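Local atomic coordinates of titin (Homo sapiens, PDB entry 5JDD), a protein that helps build the elastic filament of the muscle sarcomere, here represented by three tandem immunoglobulin domains (I9-I11) of its I-band region. Residues A19-E24 with A84-E89; T181-D186 with A254-T259. All blocks are in the same frame, centred on the assembly; numbering follows the deposited sequence. Where two conformers were deposited one is given.

Contact 1. Residues A19-E24 with A84-E89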
loop_
_atom_site.group_PDB
_atom_site.type_symbol
_atom_site.label_atom_id
_atom_site.label_comp_id
_atom_site.label_asym_id
_atom_site.label_seq_id
_atom_site.Cartn_x
_atom_site.Cartn_y
_atom_site.Cartn_z
ATOM N N ALA A 19 -24.091 -6.344 -3.571
ATOM C CA ALA A 19 -25.227 -5.433 -3.415
ATOM C C ALA A 19 -26.547 -6.180 -3.517
ATOM O O ALA A 19 -26.608 -7.305 -4.025
ATOM C CB ALA A 19 -25.189 -4.317 -4.451
ATOM N N THR A 20 -27.610 -5.532 -3.052
ATOM C CA THR A 20 -28.962 -6.007 -3.294
ATOM C C THR A 20 -29.607 -5.054 -4.292
ATOM O O THR A 20 -29.581 -3.830 -4.099
ATOM C CB THR A 20 -29.771 -6.052 -1.999
ATOM O OG1 THR A 20 -29.233 -7.078 -1.156
ATOM C CG2 THR A 20 -31.245 -6.352 -2.293
ATOM N N VAL A 21 -30.178 -5.612 -5.357
ATOM C CA VAL A 21 -30.733 -4.818 -6.453
ATOM C C VAL A 21 -32.128 -5.316 -6.801
ATOM O O VAL A 21 -32.558 -6.366 -6.310
ATOM C CB VAL A 21 -29.855 -4.897 -7.716
ATOM C CG1 VAL A 21 -28.445 -4.429 -7.405
ATOM C CG2 VAL A 21 -29.839 -6.327 -8.278
ATOM N N ALA A 22 -32.841 -4.572 -7.639
ATOM C CA ALA A 22 -34.186 -4.991 -8.040
ATOM C C ALA A 22 -34.504 -4.627 -9.474
ATOM O O ALA A 22 -33.981 -3.655 -10.014
ATOM C CB ALA A 22 -35.237 -4.392 -7.110
ATOM N N PHE A 23 -35.374 -5.423 -10.086
ATOM C CA PHE A 23 -35.995 -5.082 -11.356
ATOM C C PHE A 23 -37.479 -4.911 -11.088
ATOM O O PHE A 23 -38.030 -5.569 -10.196
ATOM C CB PHE A 23 -35.794 -6.206 -12.373
ATOM C CG PHE A 23 -34.370 -6.374 -12.827
ATOM C CD1 PHE A 23 -33.824 -5.509 -13.767
ATOM C CD2 PHE A 23 -33.572 -7.395 -12.320
ATOM C CE1 PHE A 23 -32.505 -5.655 -14.193
ATOM C CE2 PHE A 23 -32.256 -7.550 -12.748
ATOM C CZ PHE A 23 -31.723 -6.680 -13.683
ATOM N N GLU A 24 -38.136 -4.042 -11.848
ATOM C CA GLU A 24 -39.539 -3.728 -11.597
ATOM C C GLU A 24 -40.313 -3.621 -12.899
ATOM O O GLU A 24 -39.857 -2.963 -13.837
ATOM C CB GLU A 24 -39.628 -2.398 -10.853
ATOM C CG GLU A 24 -40.998 -2.054 -10.335
ATOM C CD GLU A 24 -40.931 -1.039 -9.215
ATOM O OE1 GLU A 24 -40.572 -1.423 -8.082
ATOM O OE2 GLU A 24 -41.218 0.147 -9.469
ATOM N N ALA A 84 -34.363 -6.704 -19.165
ATOM C CA ALA A 84 -33.333 -5.770 -18.719
ATOM C C ALA A 84 -32.117 -6.555 -18.258
ATOM O O ALA A 84 -32.203 -7.759 -18.010
ATOM C CB ALA A 84 -33.855 -4.878 -17.596
ATOM N N LYS A 85 -30.983 -5.876 -18.123
ATOM C CA LYS A 85 -29.755 -6.564 -17.760
ATOM C C LYS A 85 -29.188 -6.098 -16.443
ATOM O O LYS A 85 -29.303 -4.921 -16.087
ATOM C CB LYS A 85 -28.697 -6.390 -18.853
ATOM C CG LYS A 85 -29.054 -7.105 -20.141
ATOM C CD LYS A 85 -28.070 -6.794 -21.257
ATOM C CE LYS A 85 -28.441 -7.584 -22.498
ATOM N NZ LYS A 85 -27.553 -7.223 -23.646
ATOM N N LEU A 86 -28.556 -7.033 -15.738
ATOM C CA LEU A 86 -27.748 -6.718 -14.567
ATOM C C LEU A 86 -26.276 -6.789 -14.954
ATOM O O LEU A 86 -25.816 -7.807 -15.481
ATOM C CB LEU A 86 -28.021 -7.721 -13.439
ATOM C CG LEU A 86 -27.092 -7.650 -12.215
ATOM C CD1 LEU A 86 -27.206 -6.327 -11.478
ATOM C CD2 LEU A 86 -27.369 -8.792 -11.254
ATOM N N PHE A 87 -25.545 -5.709 -14.699
ATOM C CA PHE A 87 -24.096 -5.708 -14.825
ATOM C C PHE A 87 -23.517 -5.650 -13.425
ATOM O O PHE A 87 -23.872 -4.770 -12.629
ATOM C CB PHE A 87 -23.652 -4.495 -15.643
ATOM C CG PHE A 87 -24.135 -4.523 -17.061
ATOM C CD1 PHE A 87 -23.467 -5.277 -18.010
ATOM C CD2 PHE A 87 -25.264 -3.814 -17.438
ATOM C CE1 PHE A 87 -23.904 -5.317 -19.327
ATOM C CE2 PHE A 87 -25.718 -3.848 -18.752
ATOM C CZ PHE A 87 -25.033 -4.610 -19.698
ATOM N N VAL A 88 -22.641 -6.601 -13.117
ATOM C CA VAL A 88 -22.044 -6.688 -11.785
ATOM C C VAL A 88 -20.628 -6.146 -11.832
ATOM O O VAL A 88 -19.756 -6.738 -12.467
ATOM C CB VAL A 88 -22.025 -8.141 -11.276
ATOM C CG1 VAL A 88 -21.418 -8.222 -9.873
ATOM C CG2 VAL A 88 -23.431 -8.735 -11.272
ATOM N N GLU A 89 -20.388 -5.012 -11.176
ATOM C CA GLU A 89 -19.031 -4.490 -11.095
ATOM C C GLU A 89 -18.288 -5.268 -10.011
ATOM O O GLU A 89 -18.856 -5.573 -8.960
ATOM C CB GLU A 89 -19.012 -2.972 -10.835
ATOM C CG GLU A 89 -19.569 -2.159 -12.011
ATOM C CD GLU A 89 -19.276 -0.668 -11.930
ATOM O OE1 GLU A 89 -18.702 -0.204 -10.923
ATOM O OE2 GLU A 89 -19.635 0.052 -12.891
#
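Val21 and Phe23 on strand 21-24 face Leu86 and Ala84 on strand 84-89 across the interior of a beta sandwich. The two strands belong to different sheets, run nearly antiparallel (170°), and have axes 9.1 Å apart, a gap filled by side chains and not by backbone bonds. In register, Val21 lies opposite Leu86 and Phe23 opposite Ala84, and all four send their CB inward. The CG of Phe23 stands anti to the carbonyl carbon (chi1 -69°), and the far end of the ring reaches the opposite strand. Ring atom CE1 comes to 3.7 Å from Ala84 CB, where a single methyl lets the wide ring come close to the backbone. The rim of the ring is turned to the strand: Phe23 CZ lies 3.9 Å from Leu86 CB, and Phe23 CE1 lies 3.8 Å from Lys85 O, both partners near the ring plane. Beside it, Val21 CG2 meets Leu86 CD1 at 4.1 Å, with the two branched side chains crossing obliquely. Lys85, between two inward residues, points its CB outward, as the alternation of a strand requires, which puts its long charged chain on the outer face. Leu86 also packs on Tyr73, whose ring meets that of Phe23, while Val21 and Phe23 both touch Leu62. These contacts lie in the interior between strands B and G of an immunoglobulin I-set fold. The side-chain contacts are apolar, and the polar atoms at the ring edge, Lys85 O and Leu86 N, belong to the backbone, so cohesion here rests on shape fit and on keeping hydrocarbon from water.

Contact 2. Residues T181-D186 with A254-T259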
loop_
_atom_site.group_PDB
_atom_site.type_symbol
_atom_site.label_atom_id
_atom_site.label_comp_id
_atom_site.label_asym_id
_atom_site.label_seq_id
_atom_site.Cartn_x
_atom_site.Cartn_y
_atom_site.Cartn_z
ATOM N N THR A 181 32.747 3.939 0.283
ATOM C CA THR A 181 33.597 4.044 -0.893
ATOM C C THR A 181 34.913 4.757 -0.595
ATOM O O THR A 181 35.890 4.590 -1.325
ATOM C CB THR A 181 32.855 4.698 -2.065
ATOM O OG1 THR A 181 32.530 6.055 -1.741
ATOM C CG2 THR A 181 31.563 3.940 -2.350
ATOM N N SER A 182 34.933 5.556 0.470
ATOM C CA SER A 182 36.179 6.102 0.998
ATOM C C SER A 182 36.144 5.953 2.504
ATOM O O SER A 182 35.339 6.599 3.180
ATOM C CB SER A 182 36.331 7.575 0.629
ATOM O OG SER A 182 37.644 8.023 0.926
ATOM N N MET A 183 37.015 5.098 3.027
ATOM C CA MET A 183 37.023 4.785 4.450
ATOM C C MET A 183 37.700 5.865 5.285
ATOM O O MET A 183 38.428 6.716 4.760
ATOM C CB MET A 183 37.727 3.451 4.688
ATOM C CG MET A 183 36.976 2.264 4.130
ATOM S SD MET A 183 38.018 0.806 3.982
ATOM C CE MET A 183 36.813 -0.387 3.403
ATOM N N LEU A 184 37.454 5.826 6.594
ATOM C CA LEU A 184 38.143 6.711 7.532
ATOM C C LEU A 184 39.637 6.440 7.496
ATOM O O LEU A 184 40.078 5.289 7.350
ATOM C CB LEU A 184 37.666 6.455 8.961
ATOM C CG LEU A 184 36.286 6.966 9.346
ATOM C CD1 LEU A 184 35.957 6.603 10.799
ATOM C CD2 LEU A 184 36.224 8.478 9.153
ATOM N N LYS A 185 40.420 7.504 7.616
ATOM C CA LYS A 185 41.854 7.367 7.828
ATOM C C LYS A 185 42.234 7.907 9.195
ATOM O O LYS A 185 41.562 8.804 9.731
ATOM C CB LYS A 185 42.644 8.096 6.741
ATOM C CG LYS A 185 42.361 9.581 6.648
ATOM C CD LYS A 185 43.168 10.208 5.510
ATOM C CE LYS A 185 42.876 11.693 5.362
ATOM N NZ LYS A 185 43.955 12.354 4.569
ATOM N N ASP A 186 43.307 7.358 9.752
ATOM C CA ASP A 186 43.831 7.847 11.019
ATOM C C ASP A 186 44.162 9.324 10.896
ATOM O O ASP A 186 44.527 9.812 9.811
ATOM C CB ASP A 186 45.121 7.127 11.395
ATOM C CG ASP A 186 44.905 5.720 11.884
ATOM O OD1 ASP A 186 43.752 5.292 12.097
ATOM O OD2 ASP A 186 45.928 5.030 12.068
ATOM N N ALA A 254 27.095 -1.108 7.513
ATOM C CA ALA A 254 28.447 -0.711 7.129
ATOM C C ALA A 254 29.124 0.075 8.237
ATOM O O ALA A 254 28.488 0.919 8.886
ATOM C CB ALA A 254 28.414 0.126 5.866
ATOM N N THR A 255 30.404 -0.210 8.469
ATOM C CA THR A 255 31.195 0.570 9.422
ATOM C C THR A 255 32.604 0.838 8.925
ATOM O O THR A 255 33.165 0.082 8.118
ATOM C CB THR A 255 31.320 -0.091 10.829
ATOM O OG1 THR A 255 32.074 -1.305 10.735
ATOM C CG2 THR A 255 29.961 -0.379 11.441
ATOM N N SER A 256 33.189 1.912 9.442
ATOM C CA SER A 256 34.592 2.221 9.217
ATOM C C SER A 256 35.154 2.809 10.500
ATOM O O SER A 256 34.509 3.666 11.114
ATOM C CB SER A 256 34.743 3.215 8.061
ATOM O OG SER A 256 36.115 3.550 7.870
ATOM N N THR A 257 36.335 2.355 10.913
ATOM C CA THR A 257 36.956 2.841 12.153
ATOM C C THR A 257 38.369 3.353 11.883
ATOM O O THR A 257 39.086 2.799 11.044
ATOM C CB THR A 257 36.991 1.747 13.247
ATOM O OG1 THR A 257 35.658 1.320 13.550
ATOM C CG2 THR A 257 37.629 2.263 14.531
ATOM N N ALA A 258 38.752 4.428 12.567
ATOM C CA ALA A 258 40.128 4.917 12.513
ATOM C C ALA A 258 40.456 5.538 13.850
ATOM O O ALA A 258 39.580 5.691 14.700
ATOM C CB ALA A 258 40.307 5.923 11.393
ATOM N N THR A 259 41.718 5.892 14.042
ATOM C CA THR A 259 42.158 6.401 15.329
ATOM C C THR A 259 42.603 7.855 15.236
ATOM O O THR A 259 43.247 8.254 14.257
ATOM C CB THR A 259 43.317 5.543 15.853
ATOM O OG1 THR A 259 42.873 4.186 15.987
ATOM C CG2 THR A 259 43.807 6.047 17.210
HETATM O O HOH W 1 39.505 2.895 8.241
#
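Ser256 meets Leu184 because its OG stands anti to the backbone N (chi1 178°), which carries the hydroxyl to the amide of Leu184; at the other end Asp186 holds its CG anti to the carbonyl carbon (chi1 -75°), and its carboxylate turns to Thr259. Leu184 N donates to Ser256 OG at 2.9 Å, a small side chain here serving as acceptor for a backbone N-H. Thr259 N donates to Asp186 OD1, also at 2.9 Å and nearly straight (166°), arriving from above the carboxylate plane. Between them Ala258 offers only a methyl, which lets the backbone of 184-186 lie close: Leu184 CB is 3.6 Å from Ala258 CB, and Lys185 C is 3.5 Å from the same methyl. Leu184 CD1 extends over the strand backbone, 3.3 Å from Ser256 O. A water donates to Leu184 O (2.6 Å) and to Thr257 O (2.8 Å), bridging the two carbonyls. Segment 183-186 is the crossing from strand 180-182 in one sheet to strand 187-190 in the other, the A-to-A' switch of the I-set fold. It runs parallel to strand 254-263 and beside it, while Leu184 packs inward on Phe197 and Val199 of strand 195-201.

Contact 1 and contact 2 lie in the first and third immunoglobulin domains of the tandem, on opposite sides of the chain's centre, with their own centres 70 Å apart and their nearest atoms about 49 Å apart. The middle immunoglobulin domain of the tandem comes between them in the chain. Each uses the last strand of its domain, G, but by a different side: its inward face in contact 1, where it looks across the sandwich to strand B, and its edge in contact 2, where it is met by the connection from A to A'. Contact 1 is side-chain hydrocarbon packing; contact 2 adds two hydrogen bonds and a bridging water to its apolar contacts.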